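Local coordinates for protein probable methyltransferase (Bordetella pertussis, PDB 3KTY) that probably transfers methyl groups from S-adenosyl-L-methionine to RNA as a TrmH-family enzyme, this chain being the SpoU methylase part of a longer protein, at residues Arg29-Met34 and Leu63-Arg68; Arg12-Gln17 and Asp73-Ala78; Cys144-Asn149 and Ala158-Leu163; Glu77-Val82 and Glu138-Ile143. All coordinates share one frame; numbering follows the deposited sequence.

Overall arrangement
The four contacts illustrate how chemistry follows position in an alpha-beta-alpha sandwich. Interactions 2 and 3 are buried and rest on isoleucine methyls, I14 of a sheet strand and I146 just past one, each meeting a helix. Interaction 1 joins two helices and is partly buried: an apolar pair lies beside a long lysine-aspartate ion pair. Interaction 4 is a surface contact between the end region of helix 75-79 with its following turn and the loop leading into strand 142-145, where a leucine and a histidine edge meet backbone carbonyls. Interactions 2 and 4 share helix 75-79, whereas interactions 3 and 4 both use strand 142-145. Interactions 1 and 3 also touch the second subunit, so helices 21-33 and 157-172 serve both fold and dimer.

Interaction 1: residues Arg29-Met34 and Leu63-Arg68; sequences RAIKTM and LDVLER
K32 reaches from helix 21-33 across V65 to the carboxylate of D64, and its chain can be read atom by atom. The first torsion places CG anti to the backbone N (chi1 -162°), which sends the chain toward helix 63-67. CB and CG pass the V65 methyl CG2 at a slant, and K32 CD comes closest, 4.1 Å from that same V65 CG2. K32 CE then comes to 3.6 Å from D64 OD2, and CE and NZ lie about equally near both carboxylate oxygens. A bend at the last torsion carries NZ onward, where K32 NZ and D64 OD2 form a long salt bridge of 3.7 Å. The ammonium has a firmer polar partner in the carbonyl of G61, to which it hydrogen-bonds. The two helices belong to successive beta-alpha-beta crossovers of the parallel sheet: helix 21-33 links strands 11-16 and 39-42, while helix 63-67 lies on the path from 39-42 to 70-72. Their local axes approach to 9.4 Å at an angle of 117°. Deeper in the interface, I31 CD1 meets V65 CG1 at 4.1 Å, so the two methyls of V65 serve different partners. I31 also packs with CG2 on F13 of strand 11-16, tying the helix pair to the sheet beneath. The carboxylate of D64 turns back on its own helix as well, with a weak bond from V65 N to D64 OD2. On another side of helix 21-33, T33 OG1 donates to A30 O at 2.8 Å, and R29 NH1 hydrogen-bonds OE1 of Q159 of the second subunit.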
loop_
_atom_site.group_PDB
_atom_site.type_symbol
_atom_site.label_atom_id
_atom_site.label_comp_id
_atom_site.label_asym_id
_atom_site.label_seq_id
_atom_site.Cartn_x
_atom_site.Cartn_y
_atom_site.Cartn_z
ATOM N N ARG A 29 10.531 -6.728 0.834
ATOM C CA ARG A 29 9.425 -7.535 0.333
ATOM C C ARG A 29 8.446 -6.592 -0.332
ATOM O O ARG A 29 8.046 -6.788 -1.487
ATOM C CB ARG A 29 8.747 -8.325 1.468
ATOM C CG ARG A 29 7.768 -9.363 0.964
ATOM C CD ARG A 29 6.948 -10.092 2.061
ATOM N NE ARG A 29 5.513 -9.922 1.814
ATOM C CZ ARG A 29 4.833 -10.492 0.812
ATOM N NH1 ARG A 29 3.534 -10.242 0.661
ATOM N NH2 ARG A 29 5.440 -11.311 -0.046
ATOM N N ALA A 30 8.063 -5.553 0.389
ATOM C CA ALA A 30 7.259 -4.497 -0.247
ATOM C C ALA A 30 7.755 -4.132 -1.660
ATOM O O ALA A 30 6.993 -4.212 -2.616
ATOM C CB ALA A 30 7.229 -3.253 0.627
ATOM N N ILE A 31 9.016 -3.724 -1.823
ATOM C CA ILE A 31 9.407 -3.297 -3.178
ATOM C C ILE A 31 9.484 -4.428 -4.186
ATOM O O ILE A 31 9.176 -4.261 -5.359
ATOM C CB ILE A 31 10.672 -2.382 -3.250
ATOM C CG1 ILE A 31 11.927 -3.112 -2.777
ATOM C CG2 ILE A 31 10.453 -1.078 -2.471
ATOM C CD1 ILE A 31 13.172 -2.283 -2.993
ATOM N N LYS A 32 9.883 -5.599 -3.737
ATOM C CA LYS A 32 9.904 -6.681 -4.675
ATOM C C LYS A 32 8.513 -6.954 -5.228
ATOM O O LYS A 32 8.383 -7.233 -6.415
ATOM C CB LYS A 32 10.487 -7.950 -4.062
ATOM C CG LYS A 32 10.910 -8.921 -5.123
ATOM C CD LYS A 32 11.583 -10.122 -4.519
ATOM C CE LYS A 32 12.235 -10.982 -5.599
ATOM N NZ LYS A 32 12.208 -12.412 -5.192
ATOM N N THR A 33 7.479 -6.908 -4.377
ATOM C CA THR A 33 6.131 -7.202 -4.857
ATOM C C THR A 33 5.677 -6.249 -5.954
ATOM O O THR A 33 4.773 -6.571 -6.720
ATOM C CB THR A 33 5.036 -7.217 -3.739
ATOM O OG1 THR A 33 4.789 -5.884 -3.258
ATOM C CG2 THR A 33 5.451 -8.091 -2.614
HETATM N N MSE A 34 6.267 -5.065 -5.982
HETATM C CA MSE A 34 5.999 -4.059 -6.994
HETATM C C MSE A 34 6.963 -4.155 -8.171
HETATM O O MSE A 34 6.909 -3.360 -9.090
HETATM C CB MSE A 34 6.040 -2.643 -6.365
HETATM C CG MSE A 34 4.899 -2.410 -5.290
HETATM SE SE MSE A 34 3.094 -2.872 -6.020
HETATM C CE MSE A 34 2.296 -3.620 -4.401
ATOM N N LEU A 63 14.602 -12.213 -0.142
ATOM C CA LEU A 63 15.889 -12.289 0.546
ATOM C C LEU A 63 17.043 -11.781 -0.310
ATOM O O LEU A 63 18.012 -11.228 0.214
ATOM C CB LEU A 63 16.171 -13.706 0.995
ATOM C CG LEU A 63 16.326 -13.678 2.507
ATOM C CD1 LEU A 63 15.992 -15.047 3.142
ATOM C CD2 LEU A 63 17.741 -13.180 2.875
ATOM N N ASP A 64 16.925 -12.003 -1.617
ATOM C CA ASP A 64 17.847 -11.467 -2.605
ATOM C C ASP A 64 17.903 -9.928 -2.622
ATOM O O ASP A 64 18.967 -9.355 -2.727
ATOM C CB ASP A 64 17.482 -12.011 -4.003
ATOM C CG ASP A 64 16.076 -11.571 -4.472
ATOM O OD1 ASP A 64 15.796 -11.675 -5.702
ATOM O OD2 ASP A 64 15.264 -11.112 -3.623
ATOM N N VAL A 65 16.760 -9.260 -2.543
ATOM C CA VAL A 65 16.745 -7.808 -2.573
ATOM C C VAL A 65 17.465 -7.330 -1.328
ATOM O O VAL A 65 18.203 -6.327 -1.344
ATOM C CB VAL A 65 15.285 -7.269 -2.610
ATOM C CG1 VAL A 65 15.196 -5.793 -2.229
ATOM C CG2 VAL A 65 14.686 -7.488 -3.968
ATOM N N LEU A 66 17.244 -8.086 -0.262
ATOM C CA LEU A 66 17.727 -7.789 1.066
ATOM C C LEU A 66 19.232 -7.965 1.164
ATOM O O LEU A 66 19.907 -7.149 1.757
ATOM C CB LEU A 66 17.064 -8.720 2.060
ATOM C CG LEU A 66 17.482 -8.414 3.492
ATOM C CD1 LEU A 66 17.050 -7.006 3.937
ATOM C CD2 LEU A 66 16.952 -9.501 4.457
ATOM N N GLU A 67 19.744 -9.039 0.577
ATOM C CA GLU A 67 21.178 -9.283 0.519
ATOM C C GLU A 67 21.874 -8.172 -0.241
ATOM O O GLU A 67 22.786 -7.551 0.275
ATOM C CB GLU A 67 21.467 -10.604 -0.178
ATOM C CG GLU A 67 21.415 -11.802 0.713
ATOM C CD GLU A 67 21.098 -13.081 -0.051
ATOM O OE1 GLU A 67 20.683 -12.988 -1.235
ATOM O OE2 GLU A 67 21.251 -14.177 0.536
ATOM N N ARG A 68 21.424 -7.923 -1.466
ATOM C CA ARG A 68 22.040 -6.928 -2.342
ATOM C C ARG A 68 21.912 -5.479 -1.902
ATOM O O ARG A 68 22.481 -4.606 -2.539
ATOM C CB ARG A 68 21.485 -7.048 -3.769
ATOM C CG ARG A 68 21.853 -8.373 -4.462
ATOM C CD ARG A 68 21.333 -8.427 -5.907
ATOM N NE ARG A 68 19.864 -8.508 -5.993
ATOM C CZ ARG A 68 19.018 -7.481 -6.146
ATOM N NH1 ARG A 68 17.715 -7.732 -6.214
ATOM N NH2 ARG A 68 19.450 -6.219 -6.235
#

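Interaction 2: residues Arg12-Gln17 and Asp73-Ala78; sequences RFIMTQ and DTLEEA
L75 and A78, one helical turn apart, receive the I14 side chain from strand 11-16. Along the second segment the first notable residue is T74, the N-cap of helix 75-79: its OG1 accepts from E77 N at 3.1 Å in a nearly straight bond (167°), securing the first turn. L75 follows, with CG anti to the backbone N (chi1 -177°), which brings its CD1 within 3.9 Å of I14 CG2. The same L75 CD1 lies 4.2 Å from T16 CG2, so one methyl touches two alternate residues of the strand. Three residues on, A78 CB sits 3.8 Å from I14 CD1. The A78 carbonyl is used too: one water accepts from R12 NH2 at 2.7 Å and donates to A78 O, lying at the guanidinium edge and in its plane. Strand 11-16 is held between parallel strands 39-42 and 121-125; V40 and V42 of strand 39-42 touch I14, T16 OG1 hydrogen-bonds L125 O, Q136 of helix 134-138 touches both T16 and L75, and F13 turns from this contact to pack against helix 157-172.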
loop_
_atom_site.group_PDB
_atom_site.type_symbol
_atom_site.label_atom_id
_atom_site.label_comp_id
_atom_site.label_asym_id
_atom_site.label_seq_id
_atom_site.Cartn_x
_atom_site.Cartn_y
_atom_site.Cartn_z
ATOM N N ARG A 12 15.369 3.542 -7.284
ATOM C CA ARG A 12 15.952 3.153 -5.988
ATOM C C ARG A 12 15.187 3.676 -4.831
ATOM O O ARG A 12 14.745 4.824 -4.870
ATOM C CB ARG A 12 17.348 3.740 -5.851
ATOM C CG ARG A 12 18.303 2.915 -6.572
ATOM C CD ARG A 12 19.076 3.767 -7.450
ATOM N NE ARG A 12 20.367 3.934 -6.863
ATOM C CZ ARG A 12 21.491 3.524 -7.419
ATOM N NH1 ARG A 12 21.506 2.926 -8.600
ATOM N NH2 ARG A 12 22.593 3.724 -6.768
ATOM N N PHE A 13 15.089 2.871 -3.770
ATOM C CA PHE A 13 14.411 3.290 -2.530
ATOM C C PHE A 13 15.394 3.381 -1.382
ATOM O O PHE A 13 16.027 2.403 -0.996
ATOM C CB PHE A 13 13.268 2.331 -2.168
ATOM C CG PHE A 13 12.246 2.173 -3.268
ATOM C CD1 PHE A 13 11.050 2.858 -3.223
ATOM C CD2 PHE A 13 12.519 1.387 -4.367
ATOM C CE1 PHE A 13 10.118 2.739 -4.247
ATOM C CE2 PHE A 13 11.603 1.250 -5.378
ATOM C CZ PHE A 13 10.410 1.926 -5.326
ATOM N N ILE A 14 15.483 4.576 -0.832
ATOM C CA ILE A 14 16.441 4.902 0.186
ATOM C C ILE A 14 15.819 5.149 1.550
ATOM O O ILE A 14 15.079 6.107 1.741
ATOM C CB ILE A 14 17.290 6.109 -0.246
ATOM C CG1 ILE A 14 17.865 5.804 -1.629
ATOM C CG2 ILE A 14 18.425 6.362 0.798
ATOM C CD1 ILE A 14 18.783 6.880 -2.181
HETATM N N MSE A 15 16.141 4.277 2.502
HETATM C CA MSE A 15 15.690 4.463 3.874
HETATM C C MSE A 15 16.765 5.099 4.743
HETATM O O MSE A 15 17.846 4.535 4.906
HETATM C CB MSE A 15 15.350 3.105 4.484
HETATM C CG MSE A 15 14.133 2.403 3.889
HETATM SE SE MSE A 15 14.107 0.589 4.615
HETATM C CE MSE A 15 13.231 0.918 6.368
ATOM N N THR A 16 16.482 6.256 5.317
ATOM C CA THR A 16 17.458 6.857 6.217
ATOM C C THR A 16 17.269 6.552 7.721
ATOM O O THR A 16 16.172 6.637 8.279
ATOM C CB THR A 16 17.550 8.375 6.033
ATOM O OG1 THR A 16 16.352 8.978 6.526
ATOM C CG2 THR A 16 17.775 8.736 4.570
ATOM N N GLN A 17 18.372 6.203 8.369
ATOM C CA GLN A 17 18.366 5.908 9.790
ATOM C C GLN A 17 17.427 4.760 10.184
ATOM O O GLN A 17 16.862 4.792 11.266
ATOM C CB GLN A 17 18.009 7.162 10.584
ATOM C CG GLN A 17 19.177 8.034 10.916
ATOM C CD GLN A 17 19.353 9.168 9.937
ATOM O OE1 GLN A 17 20.199 9.106 9.036
ATOM N NE2 GLN A 17 18.565 10.222 10.111
ATOM N N ASP A 73 26.916 5.475 4.912
ATOM C CA ASP A 73 26.794 6.287 6.103
ATOM C C ASP A 73 26.125 7.617 5.816
ATOM O O ASP A 73 25.610 8.276 6.726
ATOM C CB ASP A 73 28.172 6.557 6.707
ATOM C CG ASP A 73 28.832 5.299 7.294
ATOM O OD1 ASP A 73 28.124 4.300 7.555
ATOM O OD2 ASP A 73 30.069 5.315 7.495
ATOM N N THR A 74 26.113 8.025 4.556
ATOM C CA THR A 74 25.602 9.347 4.250
ATOM C C THR A 74 24.615 9.338 3.070
ATOM O O THR A 74 24.678 8.476 2.194
ATOM C CB THR A 74 26.762 10.285 3.884
ATOM O OG1 THR A 74 27.241 9.958 2.565
ATOM C CG2 THR A 74 27.928 10.204 4.941
ATOM N N LEU A 75 23.745 10.343 3.023
ATOM C CA LEU A 75 22.741 10.407 1.979
ATOM C C LEU A 75 23.444 10.888 0.696
ATOM O O LEU A 75 23.152 10.459 -0.435
ATOM C CB LEU A 75 21.567 11.309 2.412
ATOM C CG LEU A 75 20.359 11.422 1.439
ATOM C CD1 LEU A 75 19.690 10.084 1.075
ATOM C CD2 LEU A 75 19.301 12.385 1.940
ATOM N N GLU A 76 24.416 11.754 0.880
ATOM C CA GLU A 76 25.274 12.160 -0.233
ATOM C C GLU A 76 25.771 10.967 -1.047
ATOM O O GLU A 76 25.606 10.946 -2.263
ATOM C CB GLU A 76 26.461 12.996 0.278
ATOM C CG GLU A 76 26.073 14.408 0.712
ATOM C CD GLU A 76 25.719 14.536 2.199
ATOM O OE1 GLU A 76 25.446 13.503 2.855
ATOM O OE2 GLU A 76 25.718 15.683 2.712
ATOM N N GLU A 77 26.413 9.999 -0.391
ATOM C CA GLU A 77 26.836 8.777 -1.064
ATOM C C GLU A 77 25.683 8.080 -1.829
ATOM O O GLU A 77 25.824 7.688 -3.014
ATOM C CB GLU A 77 27.430 7.810 -0.052
ATOM C CG GLU A 77 28.097 6.585 -0.702
ATOM C CD GLU A 77 29.411 6.963 -1.481
ATOM O OE1 GLU A 77 29.845 8.143 -1.452
ATOM O OE2 GLU A 77 30.024 6.071 -2.102
ATOM N N ALA A 78 24.538 7.931 -1.147
ATOM C CA ALA A 78 23.360 7.263 -1.741
ATOM C C ALA A 78 22.778 8.028 -2.957
ATOM O O ALA A 78 22.312 7.432 -3.934
ATOM C CB ALA A 78 22.308 6.979 -0.696
HETATM O O HOH W 1 21.834 4.612 -4.324
#

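Interaction 3: residues Cys144-Asn149 and Ala158-Leu163; sequences CHIPAN and AQALQL
The C-terminal part of the SPOUT fold, which in this superfamily is tied into a trefoil knot, brings I146, just past strand 142-145, against A160 and L163 of helix 157-172. In relatives this knotted region supplies the S-adenosyl-L-methionine pocket, and the sequence and fold here are consistent with that role. I146 carries the whole contact. Its CG1 stands anti to the carbonyl carbon (chi1 -59°) and the branch is extended beyond it, which thrusts CD1 against the helix. There I146 CD1 lies 3.9 Å from L163 CB. The same methyl reaches the helix backbone, with I146 CD1 3.8 Å from A160 O, while A160 CB is a looser neighbour. L88 of the adjacent strand 84-89 also touches I146, so this side chain wedges between sheet and helix. Immediately after it the chain bends: P147 is the centre of an inverse gamma turn, closed by a weak bond from A148 N to I146 O of 3.0 Å. The bend leads the chain away from the strand and toward the dimer interface. Here the P147 carbonyl accepts from R169 NE of the second subunit, and N149 ND2 makes a weak bond to K32 O of that subunit. The helix faces the same partner, since L163 packs on M34 of the second subunit while its CB meets I146 within its own chain. L163 and I146 side chains run at a slant to each other, and the second touch between them is I146 CG2 on L163 CD1 at 4.0 Å.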
loop_
_atom_site.group_PDB
_atom_site.type_symbol
_atom_site.label_atom_id
_atom_site.label_comp_id
_atom_site.label_asym_id
_atom_site.label_seq_id
_atom_site.Cartn_x
_atom_site.Cartn_y
_atom_site.Cartn_z
ATOM N N CYS A 144 7.856 15.195 -2.046
ATOM C CA CYS A 144 6.509 14.752 -2.335
ATOM C C CYS A 144 5.884 14.205 -1.054
ATOM O O CYS A 144 6.578 13.995 -0.069
ATOM C CB CYS A 144 6.464 13.783 -3.525
ATOM S SG CYS A 144 7.020 12.173 -3.159
ATOM N N HIS A 145 4.571 14.046 -1.043
ATOM C CA HIS A 145 3.901 13.577 0.162
ATOM C C HIS A 145 2.797 12.586 -0.158
ATOM O O HIS A 145 2.301 12.508 -1.289
ATOM C CB HIS A 145 3.373 14.740 1.018
ATOM C CG HIS A 145 2.045 15.260 0.584
ATOM N ND1 HIS A 145 0.972 15.365 1.446
ATOM C CD2 HIS A 145 1.604 15.698 -0.620
ATOM C CE1 HIS A 145 -0.068 15.861 0.795
ATOM N NE2 HIS A 145 0.288 16.070 -0.460
ATOM N N ILE A 146 2.446 11.798 0.843
ATOM C CA ILE A 146 1.339 10.870 0.704
ATOM C C ILE A 146 0.245 11.493 1.539
ATOM O O ILE A 146 0.380 11.578 2.764
ATOM C CB ILE A 146 1.723 9.490 1.225
ATOM C CG1 ILE A 146 2.934 8.961 0.444
ATOM C CG2 ILE A 146 0.565 8.536 1.129
ATOM C CD1 ILE A 146 3.127 7.475 0.536
ATOM N N PRO A 147 -0.806 12.009 0.872
ATOM C CA PRO A 147 -1.924 12.692 1.541
ATOM C C PRO A 147 -2.870 11.668 2.179
ATOM O O PRO A 147 -3.931 11.418 1.614
ATOM C CB PRO A 147 -2.627 13.433 0.385
ATOM C CG PRO A 147 -2.374 12.553 -0.852
ATOM C CD PRO A 147 -0.971 11.958 -0.599
ATOM N N ALA A 148 -2.479 11.087 3.315
ATOM C CA ALA A 148 -3.289 10.087 3.998
ATOM C C ALA A 148 -4.119 10.756 5.056
ATOM O O ALA A 148 -3.929 11.931 5.334
ATOM C CB ALA A 148 -2.430 9.013 4.617
ATOM N N ASN A 149 -5.043 10.008 5.648
ATOM C CA ASN A 149 -5.913 10.544 6.688
ATOM C C ASN A 149 -5.156 11.432 7.671
ATOM O O ASN A 149 -4.088 11.065 8.159
ATOM C CB ASN A 149 -6.614 9.409 7.438
ATOM C CG ASN A 149 -7.508 9.914 8.553
ATOM O OD1 ASN A 149 -7.433 11.077 8.948
ATOM N ND2 ASN A 149 -8.361 9.037 9.069
ATOM N N ALA A 158 7.266 1.098 6.001
ATOM C CA ALA A 158 7.174 0.088 4.955
ATOM C C ALA A 158 5.853 0.247 4.172
ATOM O O ALA A 158 5.753 -0.147 3.014
ATOM C CB ALA A 158 7.317 -1.312 5.534
ATOM N N GLN A 159 4.842 0.821 4.824
ATOM C CA GLN A 159 3.559 1.085 4.189
ATOM C C GLN A 159 3.685 2.284 3.260
ATOM O O GLN A 159 3.326 2.200 2.083
ATOM C CB GLN A 159 2.501 1.276 5.252
ATOM C CG GLN A 159 2.258 -0.031 6.023
ATOM C CD GLN A 159 1.663 0.176 7.415
ATOM O OE1 GLN A 159 1.142 1.260 7.734
ATOM N NE2 GLN A 159 1.732 -0.872 8.252
ATOM N N ALA A 160 4.278 3.367 3.764
ATOM C CA ALA A 160 4.679 4.454 2.900
ATOM C C ALA A 160 5.395 3.896 1.668
ATOM O O ALA A 160 5.044 4.229 0.537
ATOM C CB ALA A 160 5.551 5.443 3.608
ATOM N N LEU A 161 6.355 3.005 1.891
ATOM C CA LEU A 161 7.117 2.424 0.786
ATOM C C LEU A 161 6.250 1.645 -0.198
ATOM O O LEU A 161 6.424 1.742 -1.425
ATOM C CB LEU A 161 8.227 1.511 1.295
ATOM C CG LEU A 161 9.553 2.222 1.362
ATOM C CD1 LEU A 161 10.663 1.229 1.627
ATOM C CD2 LEU A 161 9.777 2.922 0.071
ATOM N N GLN A 162 5.343 0.836 0.321
ATOM C CA GLN A 162 4.507 0.078 -0.586
ATOM C C GLN A 162 3.657 1.030 -1.480
ATOM O O GLN A 162 3.565 0.843 -2.707
ATOM C CB GLN A 162 3.632 -0.897 0.199
ATOM C CG GLN A 162 3.112 -2.037 -0.647
ATOM C CD GLN A 162 2.215 -2.965 0.146
ATOM O OE1 GLN A 162 1.772 -4.009 -0.354
ATOM N NE2 GLN A 162 1.943 -2.593 1.402
ATOM N N LEU A 163 3.050 2.049 -0.863
ATOM C CA LEU A 163 2.300 3.013 -1.641
ATOM C C LEU A 163 3.200 3.626 -2.729
ATOM O O LEU A 163 2.822 3.659 -3.877
ATOM C CB LEU A 163 1.644 4.092 -0.760
ATOM C CG LEU A 163 0.542 3.521 0.085
ATOM C CD1 LEU A 163 -0.235 4.619 0.734
ATOM C CD2 LEU A 163 -0.350 2.669 -0.774
#

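Interaction 4: residues Glu77-Val82 and Glu138-Ile143; sequences EALAPV and ELCHRI
L79 and V82 meet L139, C140 and H141 where the end region of helix 75-79 and its following turn face the loop before strand 142-145, a neighbour of strand 84-89 in the parallel sheet of this alpha-beta-alpha sandwich. Reading along the first segment, E77, in the helix, has its carbonyl bonded by A80 N. L79 is the main apolar residue. With CG anti to its carbonyl carbon (chi1 -62°), it extends CD1 toward L139. That methyl lies 3.7 Å from L139 O and 4.0 Å from L139 CB, so it rests on backbone and side chain together; C140 SG is a looser neighbour, 4.4 Å from L79 CD1. L79 also touches A85, the strand residue beyond the turn. Then comes a type I beta turn from L79 to V82, closed by V82 N to L79 O at 2.7 Å; it reverses the chain past A80 and P81 and delivers V82 beside H141. The histidine is held by strand 84-89, its ND1 hydrogen-bonded to A85 N, which should restrain the rotation of the ring. Held this way, the imidazole presents its edge to the turn, with H141 CE1 4.1 Å from V82 O and that oxygen near the ring plane.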
loop_
_atom_site.group_PDB
_atom_site.type_symbol
_atom_site.label_atom_id
_atom_site.label_comp_id
_atom_site.label_asym_id
_atom_site.label_seq_id
_atom_site.Cartn_x
_atom_site.Cartn_y
_atom_site.Cartn_z
ATOM N N GLU A 77 26.413 9.999 -0.391
ATOM C CA GLU A 77 26.836 8.777 -1.064
ATOM C C GLU A 77 25.683 8.080 -1.829
ATOM O O GLU A 77 25.824 7.688 -3.014
ATOM C CB GLU A 77 27.430 7.810 -0.052
ATOM C CG GLU A 77 28.097 6.585 -0.702
ATOM C CD GLU A 77 29.411 6.963 -1.481
ATOM O OE1 GLU A 77 29.845 8.143 -1.452
ATOM O OE2 GLU A 77 30.024 6.071 -2.102
ATOM N N ALA A 78 24.538 7.931 -1.147
ATOM C CA ALA A 78 23.360 7.263 -1.741
ATOM C C ALA A 78 22.778 8.028 -2.957
ATOM O O ALA A 78 22.312 7.432 -3.934
ATOM C CB ALA A 78 22.308 6.979 -0.696
ATOM N N LEU A 79 22.873 9.348 -2.913
ATOM C CA LEU A 79 22.442 10.188 -4.032
ATOM C C LEU A 79 23.442 10.381 -5.172
ATOM O O LEU A 79 23.061 10.824 -6.269
ATOM C CB LEU A 79 21.969 11.548 -3.526
ATOM C CG LEU A 79 20.760 11.338 -2.616
ATOM C CD1 LEU A 79 20.125 12.616 -2.156
ATOM C CD2 LEU A 79 19.751 10.476 -3.350
ATOM N N ALA A 80 24.707 10.026 -4.968
ATOM C CA ALA A 80 25.670 10.311 -6.035
ATOM C C ALA A 80 25.185 9.842 -7.409
ATOM O O ALA A 80 25.246 10.601 -8.346
ATOM C CB ALA A 80 27.070 9.764 -5.725
ATOM N N PRO A 81 24.686 8.605 -7.545
ATOM C CA PRO A 81 24.307 8.310 -8.933
ATOM C C PRO A 81 22.860 8.714 -9.283
ATOM O O PRO A 81 22.366 8.425 -10.358
ATOM C CB PRO A 81 24.477 6.788 -9.045
ATOM C CG PRO A 81 24.705 6.273 -7.620
ATOM C CD PRO A 81 24.523 7.434 -6.672
ATOM N N VAL A 82 22.186 9.427 -8.413
ATOM C CA VAL A 82 20.796 9.655 -8.684
ATOM C C VAL A 82 20.579 10.946 -9.430
ATOM O O VAL A 82 21.069 11.979 -9.013
ATOM C CB VAL A 82 19.986 9.658 -7.384
ATOM C CG1 VAL A 82 18.527 10.057 -7.687
ATOM C CG2 VAL A 82 20.072 8.263 -6.726
ATOM N N GLU A 138 16.995 18.981 1.759
ATOM C CA GLU A 138 17.619 19.922 0.814
ATOM C C GLU A 138 18.463 19.229 -0.256
ATOM O O GLU A 138 18.664 19.781 -1.335
ATOM C CB GLU A 138 18.433 21.030 1.507
ATOM C CG GLU A 138 18.621 22.259 0.581
ATOM C CD GLU A 138 19.547 23.369 1.123
ATOM O OE1 GLU A 138 20.041 23.265 2.272
ATOM O OE2 GLU A 138 19.777 24.360 0.386
ATOM N N LEU A 139 18.931 18.016 0.039
ATOM C CA LEU A 139 19.725 17.244 -0.909
ATOM C C LEU A 139 18.900 16.632 -2.046
ATOM O O LEU A 139 19.453 16.165 -3.031
ATOM C CB LEU A 139 20.475 16.130 -0.188
ATOM C CG LEU A 139 21.589 16.512 0.806
ATOM C CD1 LEU A 139 22.217 15.263 1.426
ATOM C CD2 LEU A 139 22.665 17.393 0.144
ATOM N N CYS A 140 17.583 16.616 -1.912
ATOM C CA CYS A 140 16.735 15.986 -2.947
ATOM C C CYS A 140 16.229 16.990 -3.974
ATOM O O CYS A 140 16.229 18.191 -3.732
ATOM C CB CYS A 140 15.551 15.263 -2.314
ATOM S SG CYS A 140 16.034 14.011 -1.138
ATOM N N HIS A 141 15.800 16.508 -5.129
ATOM C CA HIS A 141 15.324 17.433 -6.154
ATOM C C HIS A 141 13.948 17.954 -5.809
ATOM O O HIS A 141 13.670 19.141 -5.969
ATOM C CB HIS A 141 15.341 16.786 -7.530
ATOM C CG HIS A 141 16.704 16.336 -7.949
ATOM N ND1 HIS A 141 17.206 15.089 -7.636
ATOM C CD2 HIS A 141 17.685 16.977 -8.632
ATOM C CE1 HIS A 141 18.432 14.977 -8.116
ATOM N NE2 HIS A 141 18.744 16.106 -8.730
ATOM N N ARG A 142 13.106 17.071 -5.286
ATOM C CA ARG A 142 11.732 17.427 -4.960
ATOM C C ARG A 142 11.284 16.836 -3.649
ATOM O O ARG A 142 11.861 15.829 -3.174
ATOM C CB ARG A 142 10.794 16.913 -6.034
ATOM C CG ARG A 142 11.061 17.485 -7.390
ATOM C CD ARG A 142 10.399 18.829 -7.526
ATOM N NE ARG A 142 9.955 18.963 -8.894
ATOM C CZ ARG A 142 8.688 19.054 -9.280
ATOM N NH1 ARG A 142 8.427 19.164 -10.569
ATOM N NH2 ARG A 142 7.694 19.060 -8.397
ATOM N N ILE A 143 10.258 17.472 -3.080
ATOM C CA ILE A 143 9.516 16.936 -1.952
ATOM C C ILE A 143 8.246 16.362 -2.519
ATOM O O ILE A 143 7.603 16.969 -3.382
ATOM C CB ILE A 143 9.046 18.031 -1.004
ATOM C CG1 ILE A 143 9.409 19.426 -1.538
ATOM C CG2 ILE A 143 9.533 17.771 0.391
ATOM C CD1 ILE A 143 10.758 20.006 -1.028
#